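Side-chain contacts in conserved hypothetical protein NMB0706 (Neisseria meningitidis, PDB 1RV9), which is of unknown function but belongs to the YfiH-like family named for multi-copper polyphenol oxidoreductases (laccases), which suggests an enzymatic role: residues A[139-144]-A[181-186]; A[177-182]-A[192-197]. All blocks are in the same frame, centred on the assembly; numbering follows the deposited sequence.

Contact 1: residues A[139-144]-A[181-186]; sequences RGLAGG and DAFCTP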
ATOM      1  N   ARG A 139      -3.302   0.076  11.941  1.00  8.68           N
ATOM      2  CA  ARG A 139      -3.128   1.281  12.748  1.00  9.25           C
ATOM      3  C   ARG A 139      -3.302   2.552  11.922  1.00  7.93           C
ATOM      4  O   ARG A 139      -4.044   3.455  12.308  1.00  9.15           O
ATOM      5  CB  ARG A 139      -1.752   1.273  13.423  1.00 11.09           C
ATOM      6  CG  ARG A 139      -1.649   0.275  14.565  1.00 12.17           C
ATOM      7  CD  ARG A 139      -0.220   0.122  15.060  1.00 16.49           C
ATOM      8  NE  ARG A 139      -0.131  -0.893  16.108  1.00 14.33           N
ATOM      9  CZ  ARG A 139      -0.521  -0.713  17.365  1.00 17.66           C
ATOM     10  NH1 ARG A 139      -1.022   0.452  17.754  1.00 19.27           N
ATOM     11  NH2 ARG A 139      -0.426  -1.711  18.235  1.00 16.26           N
ATOM     12  N   GLY A 140      -2.616   2.629  10.787  1.00  7.86           N
ATOM     13  CA  GLY A 140      -2.738   3.811   9.952  1.00  8.11           C
ATOM     14  C   GLY A 140      -4.119   3.939   9.338  1.00  8.92           C
ATOM     15  O   GLY A 140      -4.640   5.047   9.164  1.00  9.18           O
ATOM     16  N   LEU A 141      -4.724   2.804   9.009  1.00  8.12           N
ATOM     17  CA  LEU A 141      -6.047   2.815   8.401  1.00  8.52           C
ATOM     18  C   LEU A 141      -7.068   3.348   9.404  1.00  8.67           C
ATOM     19  O   LEU A 141      -7.863   4.237   9.086  1.00  9.97           O
ATOM     20  CB  LEU A 141      -6.427   1.402   7.937  1.00  8.32           C
ATOM     21  CG  LEU A 141      -7.713   1.265   7.115  1.00  8.21           C
ATOM     22  CD1 LEU A 141      -7.612   2.111   5.854  1.00  8.28           C
ATOM     23  CD2 LEU A 141      -7.946  -0.200   6.760  1.00  9.77           C
ATOM     24  N   ALA A 142      -7.034   2.822  10.622  1.00  9.50           N
ATOM     25  CA  ALA A 142      -7.960   3.269  11.654  1.00  9.86           C
ATOM     26  C   ALA A 142      -7.621   4.691  12.092  1.00 10.19           C
ATOM     27  O   ALA A 142      -8.490   5.429  12.565  1.00 11.11           O
ATOM     28  CB  ALA A 142      -7.908   2.323  12.855  1.00  9.94           C
ATOM     29  N   GLY A 143      -6.357   5.071  11.919  1.00  9.65           N
ATOM     30  CA  GLY A 143      -5.904   6.395  12.318  1.00  9.09           C
ATOM     31  C   GLY A 143      -6.220   7.526  11.356  1.00  8.65           C
ATOM     32  O   GLY A 143      -6.152   8.700  11.740  1.00  9.00           O
ATOM     33  N   GLY A 144      -6.537   7.184  10.108  1.00  7.85           N
ATOM     34  CA  GLY A 144      -6.882   8.193   9.121  1.00  8.10           C
ATOM     35  C   GLY A 144      -5.836   8.506   8.065  1.00  8.62           C
ATOM     36  O   GLY A 144      -5.836   9.603   7.507  1.00  9.71           O
ATOM     37  N   ASP A 181     -12.260  -2.490  18.074  1.00 13.79           N
ATOM     38  CA  ASP A 181     -12.679  -1.217  18.653  1.00 14.00           C
ATOM     39  C   ASP A 181     -12.053  -0.006  17.963  1.00 13.94           C
ATOM     40  O   ASP A 181     -12.702   1.027  17.814  1.00 14.51           O
ATOM     41  CB  ASP A 181     -12.351  -1.168  20.150  1.00 15.08           C
ATOM     42  CG  ASP A 181     -13.148  -2.173  20.961  1.00 16.53           C
ATOM     43  OD1 ASP A 181     -14.212  -2.622  20.484  1.00 17.04           O
ATOM     44  OD2 ASP A 181     -12.713  -2.505  22.085  1.00 17.39           O
ATOM     45  N   ALA A 182     -10.799  -0.134  17.541  1.00 14.46           N
ATOM     46  CA  ALA A 182     -10.108   0.970  16.880  1.00 13.31           C
ATOM     47  C   ALA A 182     -10.886   1.459  15.666  1.00 12.42           C
ATOM     48  O   ALA A 182     -10.801   2.625  15.289  1.00 13.79           O
ATOM     49  CB  ALA A 182      -8.706   0.538  16.463  1.00 14.49           C
ATOM     50  N   PHE A 183     -11.643   0.557  15.055  1.00 12.07           N
ATOM     51  CA  PHE A 183     -12.443   0.887  13.883  1.00 13.09           C
ATOM     52  C   PHE A 183     -13.920   1.103  14.195  1.00 13.87           C
ATOM     53  O   PHE A 183     -14.490   2.143  13.870  1.00 14.65           O
ATOM     54  CB  PHE A 183     -12.346  -0.237  12.847  1.00 12.54           C
ATOM     55  CG  PHE A 183     -11.040  -0.286  12.108  1.00 11.11           C
ATOM     56  CD1 PHE A 183     -10.809   0.555  11.025  1.00 12.53           C
ATOM     57  CD2 PHE A 183     -10.053  -1.192  12.477  1.00 11.45           C
ATOM     58  CE1 PHE A 183      -9.614   0.488  10.314  1.00 11.86           C
ATOM     59  CE2 PHE A 183      -8.854  -1.267  11.773  1.00 10.68           C
ATOM     60  CZ  PHE A 183      -8.635  -0.425  10.688  1.00 12.69           C
ATOM     61  N   CYS A 184     -14.527   0.108  14.836  1.00 15.34           N
ATOM     62  CA  CYS A 184     -15.956   0.129  15.129  1.00 17.28           C
ATOM     63  C   CYS A 184     -16.508   1.051  16.206  1.00 18.92           C
ATOM     64  O   CYS A 184     -17.698   1.365  16.185  1.00 20.53           O
ATOM     65  CB  CYS A 184     -16.424  -1.298  15.394  1.00 15.94           C
ATOM     66  SG  CYS A 184     -15.993  -2.410  14.053  1.00 16.14           S
ATOM     67  N   THR A 185     -15.683   1.481  17.152  1.00 19.41           N
ATOM     68  CA  THR A 185     -16.196   2.381  18.175  1.00 21.08           C
ATOM     69  C   THR A 185     -16.452   3.740  17.517  1.00 21.22           C
ATOM     70  O   THR A 185     -17.549   4.293  17.623  1.00 22.04           O
ATOM     71  CB  THR A 185     -15.218   2.512  19.365  1.00 21.72           C
ATOM     72  OG1 THR A 185     -15.153   1.261  20.060  1.00 23.16           O
ATOM     73  CG2 THR A 185     -15.687   3.587  20.333  1.00 22.32           C
ATOM     74  N   PRO A 186     -15.448   4.291  16.814  1.00 21.14           N
ATOM     75  CA  PRO A 186     -15.642   5.588  16.157  1.00 20.44           C
ATOM     76  C   PRO A 186     -16.408   5.490  14.829  1.00 20.25           C
ATOM     77  O   PRO A 186     -16.961   6.483  14.352  1.00 20.06           O
ATOM     78  CB  PRO A 186     -14.216   6.094  15.972  1.00 21.85           C
ATOM     79  CG  PRO A 186     -13.447   4.834  15.762  1.00 21.33           C
ATOM     80  CD  PRO A 186     -14.020   3.919  16.816  1.00 21.49           C
TER
HETATM   81  O   HOH W   1     -11.087   4.568  13.056  1.00 19.51           O
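Leu141 and Ala142, on the last turn of helix 138-143, receive the ring of Phe183 from helix 177-184, so in residues 139-144 and 181-186 two short helices of this alpha-beta-beta-alpha protein meet largely round one aromatic side chain; Trp138 of helix 138-143 also touches Ala182 and Phe183. The interface is small, 174 Å² over both sides, and its direct contacts are mainly apolar. Leu141 comes first and works at the rim of the ring. With its CG anti to the backbone N (chi1 -172°), its side chain crosses that of Phe183 at about a right angle. Leu141 CB lies in the ring plane, 4.0 Å from Phe183 CZ, while Leu141 CG approaches Phe183 CE1 at 3.8 Å. Both residues also touch Leu209 of helix 206-217, which extends the apolar packing beyond the two helix ends.

One residue on, Ala142 takes a face instead of an edge. Its CB stands 3.6 Å from the centroid of the Phe183 ring and only 15° off the ring normal, a CH-pi contact displaced slightly toward the rim. The same methyl meets Ala182 CB at 4.1 Å, and this pair of small side chains lets the helices come close. Polar matching is left to water: a single molecule donates to Ala142 O at 2.8 Å and to Ala182 O at 3.0 Å. Pro186, four residues after Ala182, has no N-H to offer that second carbonyl, and the water is consistent with a stand-in for the missing donor.

Beyond Ala142 the helix closes in a Schellman motif. Gly144 has a positive phi of 105° and serves also as N-cap of helix 145-153. Its N makes weak bonds back to Gly140 O and, at 3.4 Å, to Leu141 O.

Contact 2: residues A[177-182]-A[192-197]; sequences QDVFDA and TAFEGI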
ATOM      1  N   GLN A 177     -10.076  -7.759  19.962  1.00 13.17           N
ATOM      2  CA  GLN A 177     -11.025  -6.700  20.281  1.00 14.34           C
ATOM      3  C   GLN A 177     -10.440  -5.293  20.156  1.00 13.77           C
ATOM      4  O   GLN A 177     -11.164  -4.334  19.884  1.00 13.81           O
ATOM      5  CB  GLN A 177     -11.555  -6.907  21.702  1.00 16.20           C
ATOM      6  CG  GLN A 177     -12.794  -6.096  22.037  1.00 18.51           C
ATOM      7  CD  GLN A 177     -13.999  -6.523  21.221  1.00 20.86           C
ATOM      8  OE1 GLN A 177     -14.363  -7.701  21.197  1.00 20.20           O
ATOM      9  NE2 GLN A 177     -14.627  -5.567  20.549  1.00 21.72           N
ATOM     10  N   ASP A 178      -9.134  -5.168  20.360  1.00 15.21           N
ATOM     11  CA  ASP A 178      -8.492  -3.861  20.270  1.00 16.82           C
ATOM     12  C   ASP A 178      -8.567  -3.323  18.843  1.00 14.76           C
ATOM     13  O   ASP A 178      -8.901  -2.157  18.632  1.00 14.73           O
ATOM     14  CB  ASP A 178      -7.038  -3.950  20.750  1.00 19.38           C
ATOM     15  CG  ASP A 178      -6.178  -4.841  19.871  1.00 23.97           C
ATOM     16  OD1 ASP A 178      -6.644  -5.932  19.476  1.00 24.02           O
ATOM     17  OD2 ASP A 178      -5.023  -4.454  19.588  1.00 27.44           O
ATOM     18  N   VAL A 179      -8.270  -4.176  17.868  1.00 14.99           N
ATOM     19  CA  VAL A 179      -8.329  -3.775  16.467  1.00 14.52           C
ATOM     20  C   VAL A 179      -9.782  -3.477  16.115  1.00 13.71           C
ATOM     21  O   VAL A 179     -10.090  -2.490  15.448  1.00 14.07           O
ATOM     22  CB  VAL A 179      -7.814  -4.892  15.537  1.00 14.71           C
ATOM     23  CG1 VAL A 179      -7.916  -4.448  14.087  1.00 14.90           C
ATOM     24  CG2 VAL A 179      -6.376  -5.237  15.889  1.00 15.62           C
ATOM     25  N   PHE A 180     -10.675  -4.342  16.582  1.00 12.72           N
ATOM     26  CA  PHE A 180     -12.100  -4.182  16.331  1.00 13.29           C
ATOM     27  C   PHE A 180     -12.584  -2.820  16.826  1.00 13.31           C
ATOM     28  O   PHE A 180     -13.234  -2.076  16.090  1.00 14.01           O
ATOM     29  CB  PHE A 180     -12.873  -5.311  17.024  1.00 13.42           C
ATOM     30  CG  PHE A 180     -14.357  -5.255  16.807  1.00 13.76           C
ATOM     31  CD1 PHE A 180     -15.157  -4.441  17.599  1.00 12.80           C
ATOM     32  CD2 PHE A 180     -14.951  -6.003  15.798  1.00 13.40           C
ATOM     33  CE1 PHE A 180     -16.534  -4.373  17.391  1.00 14.86           C
ATOM     34  CE2 PHE A 180     -16.326  -5.943  15.581  1.00 12.95           C
ATOM     35  CZ  PHE A 180     -17.118  -5.127  16.379  1.00 13.45           C
ATOM     36  N   ASP A 181     -12.260  -2.490  18.074  1.00 13.79           N
ATOM     37  CA  ASP A 181     -12.679  -1.217  18.653  1.00 14.00           C
ATOM     38  C   ASP A 181     -12.053  -0.006  17.963  1.00 13.94           C
ATOM     39  O   ASP A 181     -12.702   1.027  17.814  1.00 14.51           O
ATOM     40  CB  ASP A 181     -12.351  -1.168  20.150  1.00 15.08           C
ATOM     41  CG  ASP A 181     -13.148  -2.173  20.961  1.00 16.53           C
ATOM     42  OD1 ASP A 181     -14.212  -2.622  20.484  1.00 17.04           O
ATOM     43  OD2 ASP A 181     -12.713  -2.505  22.085  1.00 17.39           O
ATOM     44  N   ALA A 182     -10.799  -0.134  17.541  1.00 14.46           N
ATOM     45  CA  ALA A 182     -10.108   0.970  16.880  1.00 13.31           C
ATOM     46  C   ALA A 182     -10.886   1.459  15.666  1.00 12.42           C
ATOM     47  O   ALA A 182     -10.801   2.625  15.289  1.00 13.79           O
ATOM     48  CB  ALA A 182      -8.706   0.538  16.463  1.00 14.49           C
ATOM     49  N   THR A 192     -19.273  -4.312   9.782  1.00 13.15           N
ATOM     50  CA  THR A 192     -19.602  -5.157   8.643  1.00 14.52           C
ATOM     51  C   THR A 192     -18.348  -5.763   8.020  1.00 13.17           C
ATOM     52  O   THR A 192     -18.431  -6.726   7.257  1.00 15.35           O
ATOM     53  CB  THR A 192     -20.355  -4.363   7.553  1.00 15.50           C
ATOM     54  OG1 THR A 192     -19.547  -3.262   7.119  1.00 17.69           O
ATOM     55  CG2 THR A 192     -21.678  -3.837   8.096  1.00 16.77           C
ATOM     56  N   ALA A 193     -17.190  -5.196   8.352  1.00 13.06           N
ATOM     57  CA  ALA A 193     -15.918  -5.674   7.819  1.00 11.94           C
ATOM     58  C   ALA A 193     -15.193  -6.633   8.763  1.00 12.75           C
ATOM     59  O   ALA A 193     -14.054  -7.024   8.508  1.00 12.77           O
ATOM     60  CB  ALA A 193     -15.017  -4.484   7.481  1.00 11.46           C
ATOM     61  N   PHE A 194     -15.852  -6.997   9.859  1.00 11.46           N
ATOM     62  CA  PHE A 194     -15.288  -7.934  10.828  1.00 12.13           C
ATOM     63  C   PHE A 194     -16.252  -9.094  11.003  1.00 13.17           C
ATOM     64  O   PHE A 194     -17.466  -8.896  11.033  1.00 14.09           O
ATOM     65  CB  PHE A 194     -15.092  -7.283  12.203  1.00 11.78           C
ATOM     66  CG  PHE A 194     -13.994  -6.260  12.251  1.00 10.01           C
ATOM     67  CD1 PHE A 194     -14.234  -4.942  11.879  1.00 12.41           C
ATOM     68  CD2 PHE A 194     -12.719  -6.619  12.677  1.00 11.50           C
ATOM     69  CE1 PHE A 194     -13.215  -3.991  11.937  1.00 11.06           C
ATOM     70  CE2 PHE A 194     -11.694  -5.676  12.737  1.00 10.98           C
ATOM     71  CZ  PHE A 194     -11.943  -4.361  12.366  1.00 11.49           C
ATOM     72  N   GLU A 195     -15.713 -10.302  11.113  1.00 11.63           N
ATOM     73  CA  GLU A 195     -16.549 -11.474  11.330  1.00 12.28           C
ATOM     74  C   GLU A 195     -16.066 -12.182  12.587  1.00 11.93           C
ATOM     75  O   GLU A 195     -14.913 -12.611  12.668  1.00 11.64           O
ATOM     76  CB  GLU A 195     -16.483 -12.439  10.148  1.00 14.10           C
ATOM     77  CG  GLU A 195     -17.196 -13.756  10.435  1.00 13.81           C
ATOM     78  CD  GLU A 195     -17.037 -14.775   9.329  1.00 15.63           C
ATOM     79  OE1 GLU A 195     -16.142 -14.601   8.479  1.00 15.04           O
ATOM     80  OE2 GLU A 195     -17.801 -15.764   9.318  1.00 16.79           O
ATOM     81  N   GLY A 196     -16.945 -12.287  13.576  1.00 13.52           N
ATOM     82  CA  GLY A 196     -16.573 -12.953  14.806  1.00 13.95           C
ATOM     83  C   GLY A 196     -16.377 -14.432  14.553  1.00 14.18           C
ATOM     84  O   GLY A 196     -17.190 -15.060  13.875  1.00 15.44           O
ATOM     85  N   ILE A 197     -15.293 -14.987  15.082  1.00 15.12           N
ATOM     86  CA  ILE A 197     -15.009 -16.406  14.906  1.00 16.89           C
ATOM     87  C   ILE A 197     -14.853 -17.075  16.266  1.00 17.45           C
ATOM     88  O   ILE A 197     -14.293 -18.167  16.381  1.00 16.76           O
ATOM     89  CB  ILE A 197     -13.732 -16.629  14.059  1.00 18.25           C
ATOM     90  CG1 ILE A 197     -12.525 -15.975  14.733  1.00 18.36           C
ATOM     91  CG2 ILE A 197     -13.940 -16.057  12.663  1.00 19.35           C
ATOM     92  CD1 ILE A 197     -11.221 -16.189  13.990  1.00 19.36           C
TER
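Asp181 N bonds to Gln177 O at 2.8 Å, and the side chains of the same two residues repeat the link on the outside of helix 177-184. Gln177 NE2 reaches Asp181 OD1 at 3.0 Å with an N-H...O angle of 162°; the acceptor lies nearly in the amide plane, but the donor arrives from above the carboxylate plane. That OD1 also sits in the plane of the Phe180 ring at its edge, 3.5 Å from Phe180 CD1.

Another part of that ring's edge faces strand 194-198. With CG anti to the backbone N (chi1 -179°), Phe180 sets CD2 over the face of Phe194, 3.7 Å from Phe194 CG. Centroids 5.1 Å apart and planes inclined at 62° define an edge-to-face pair. Phe180 CA lies over the same face, 4.3 Å from the centroid of the Phe194 ring, and Val179 CG1 adds an apolar touch on Phe194 CE2 at 4.2 Å. Phe202 of the neighbouring strand 201-204 stacks with Phe180.

Helix and hairpin thus meet through C-H groups directed at a pi face; the carboxylate at the Phe180 edge would probably favour the ring's electropositive rim as well.

How the contacts relate
Helix 177-184 serves both contacts, with Asp181 and Ala182 common to them, and the two centres are about 10 Å apart. They also touch directly: Phe183 CD2 of contact 1 lies 3.7 Å from Phe194 CZ of contact 2, and Cys184 SG packs on Phe194 CD1 at 3.8 Å. The apolar packing therefore runs from helix 138-143 through Phe183 to the hairpin strand 194-198. Trp138, touching Val179, Ala182 and Phe183, and Leu209, touching Leu141, Phe183 and Phe194, connect the two further. Their centres lie about 17 and 21 Å from the centre of the chain, on the same side of it, and neither contact includes a bound ligand or metal.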